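Local coordinates for esterase family protein (Staphylococcus aureus, PDB 7L0A), which probably hydrolyses S-formylglutathione to formate and glutathione, as a serine esterase of the alpha/beta-hydrolase clan, at residues B[148-153]-B[255-260]. Numbering follows the deposited sequence.
Sequences KAVPLS and ITWMVN
K148 and V150, on strand 148-152, pack against W257 and M258 in the last turn of helix 244-259. The strand and helix segments run nearly antiparallel, at 165°, with their axes 9.6 Å apart at closest approach. The start of the strand meets the end of the helix: the nearest CA atoms, of K148 and M258, are 6.8 Å apart. The strand lies between strands 123-128 and 204-210 in the central sheet, and the helix packs on one face of that sheet.

The K148 side chain is extended beyond CG and passes over one face of the W257 ring. Its CD lies 4.2 Å from the centroid of the six-membered ring, a CH-pi contact. The amine then reaches the helix C-terminus. NZ donates to M258 O at 3.0 Å, from above the carbonyl plane, and makes a weak bond to W257 O. NZ also lies almost over the centre of the W257 six-membered ring, but it is 5.1 Å from the centroid, so any cation-pi attraction is weak at most.

V150 CG2 meets the W257 ring at CZ3, at 3.6 Å, in an oblique approach. The same methyl also touches M258 CE at 4.0 Å. W257 NE1 is hydrogen-bonded to Q234, which helps fix the ring. L206 and K204 of the next strand also touch W257.

This is sheet-to-helix packing of the alpha/beta-hydrolase fold, away from the predicted triad. The lysine's methylenes extend the apolar layer, while its amine binds carbonyls at the helix C-terminus. A positive charge there would probably interact favourably with the helix dipole.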
loop_
_atom_site.group_PDB
_atom_site.type_symbol
_atom_site.label_atom_id
_atom_site.label_comp_id
_atom_site.label_asym_id
_atom_site.label_seq_id
_atom_site.Cartn_x
_atom_site.Cartn_y
_atom_site.Cartn_z
ATOM N N LYS B 148 -21.419 10.964 1.670
ATOM C CA LYS B 148 -21.443 11.566 2.996
ATOM C C LYS B 148 -20.129 12.306 3.197
ATOM O O LYS B 148 -19.078 11.842 2.740
ATOM C CB LYS B 148 -21.624 10.539 4.105
ATOM C CG LYS B 148 -22.900 9.723 3.952
ATOM C CD LYS B 148 -23.044 8.723 5.082
ATOM C CE LYS B 148 -24.202 7.781 4.800
ATOM N NZ LYS B 148 -24.646 7.067 6.026
ATOM N N ALA B 149 -20.191 13.435 3.903
ATOM C CA ALA B 149 -19.043 14.298 4.178
ATOM C C ALA B 149 -19.139 14.791 5.612
ATOM O O ALA B 149 -20.225 15.189 6.059
ATOM C CB ALA B 149 -19.030 15.500 3.199
ATOM N N VAL B 150 -18.014 14.787 6.319
ATOM C CA VAL B 150 -17.954 15.136 7.730
ATOM C C VAL B 150 -16.857 16.173 7.965
ATOM O O VAL B 150 -15.693 15.844 8.257
ATOM C CB VAL B 150 -17.697 13.891 8.602
ATOM C CG1 VAL B 150 -17.714 14.268 10.068
ATOM C CG2 VAL B 150 -18.726 12.800 8.331
ATOM N N PRO B 151 -17.182 17.461 7.880
ATOM C CA PRO B 151 -16.222 18.500 8.288
ATOM C C PRO B 151 -16.150 18.608 9.806
ATOM O O PRO B 151 -17.177 18.766 10.472
ATOM C CB PRO B 151 -16.799 19.795 7.669
ATOM C CG PRO B 151 -17.818 19.345 6.701
ATOM C CD PRO B 151 -18.361 18.036 7.214
ATOM N N LEU B 152 -14.938 18.541 10.334
ATOM C CA LEU B 152 -14.654 18.609 11.763
ATOM C C LEU B 152 -13.907 19.906 12.037
ATOM O O LEU B 152 -12.848 20.144 11.449
ATOM C CB LEU B 152 -13.795 17.422 12.203
ATOM C CG LEU B 152 -14.339 16.019 11.958
ATOM C CD1 LEU B 152 -13.258 15.030 12.431
ATOM C CD2 LEU B 152 -15.622 15.793 12.672
ATOM N N SER B 153 -14.410 20.710 12.962
ATOM C CA SER B 153 -13.715 21.921 13.386
ATOM C C SER B 153 -13.189 22.695 12.179
ATOM O O SER B 153 -12.024 23.130 12.156
ATOM C CB SER B 153 -12.559 21.573 14.326
ATOM O OG SER B 153 -12.996 20.661 15.327
ATOM N N ILE B 255 -17.479 7.788 12.079
ATOM C CA ILE B 255 -17.381 6.508 11.386
ATOM C C ILE B 255 -18.629 5.689 11.623
ATOM O O ILE B 255 -19.168 5.089 10.692
ATOM C CB ILE B 255 -16.102 5.770 11.823
ATOM C CG1 ILE B 255 -14.887 6.408 11.125
ATOM C CG2 ILE B 255 -16.186 4.276 11.470
ATOM C CD1 ILE B 255 -13.545 5.928 11.627
ATOM N N THR B 256 -19.134 5.674 12.861
ATOM C CA THR B 256 -20.405 4.996 13.119
ATOM C C THR B 256 -21.528 5.565 12.253
ATOM O O THR B 256 -22.324 4.819 11.663
ATOM C CB THR B 256 -20.761 5.105 14.593
ATOM O OG1 THR B 256 -19.702 4.534 15.371
ATOM C CG2 THR B 256 -22.065 4.371 14.866
ATOM N N TRP B 257 -21.595 6.892 12.145
ATOM C CA TRP B 257 -22.626 7.544 11.341
ATOM C C TRP B 257 -22.471 7.213 9.863
ATOM O O TRP B 257 -23.471 6.960 9.169
ATOM C CB TRP B 257 -22.558 9.045 11.607
ATOM C CG TRP B 257 -23.459 9.887 10.768
ATOM C CD1 TRP B 257 -24.770 10.180 11.016
ATOM C CD2 TRP B 257 -23.117 10.578 9.563
ATOM N NE1 TRP B 257 -25.270 10.995 10.021
ATOM C CE2 TRP B 257 -24.267 11.260 9.124
ATOM C CE3 TRP B 257 -21.943 10.691 8.813
ATOM C CZ2 TRP B 257 -24.284 12.023 7.964
ATOM C CZ3 TRP B 257 -21.960 11.479 7.674
ATOM C CH2 TRP B 257 -23.120 12.129 7.258
ATOM N N MET B 258 -21.242 7.189 9.374
ATOM C CA MET B 258 -20.992 6.941 7.963
ATOM C C MET B 258 -21.536 5.596 7.505
ATOM O O MET B 258 -22.108 5.484 6.416
ATOM C CB MET B 258 -19.492 6.939 7.693
ATOM C CG MET B 258 -18.857 8.253 7.507
ATOM S SD MET B 258 -17.083 7.910 7.391
ATOM C CE MET B 258 -16.543 9.403 8.201
ATOM N N VAL B 259 -21.277 4.537 8.277
ATOM C CA VAL B 259 -21.521 3.188 7.777
ATOM C C VAL B 259 -22.947 2.721 8.026
ATOM O O VAL B 259 -23.354 1.692 7.473
ATOM C CB VAL B 259 -20.513 2.192 8.387
ATOM C CG1 VAL B 259 -19.092 2.635 8.043
ATOM C CG2 VAL B 259 -20.692 2.077 9.888
ATOM N N ASN B 260 -23.739 3.468 8.781
ATOM C CA ASN B 260 -25.065 2.982 9.170
ATOM C C ASN B 260 -26.260 3.541 8.411
ATOM O O ASN B 260 -26.108 4.407 7.533
ATOM C CB ASN B 260 -25.256 3.260 10.658
ATOM C CG ASN B 260 -24.684 2.166 11.537
ATOM O OD1 ASN B 260 -25.067 1.006 11.399
ATOM N ND2 ASN B 260 -23.744 2.515 12.411
#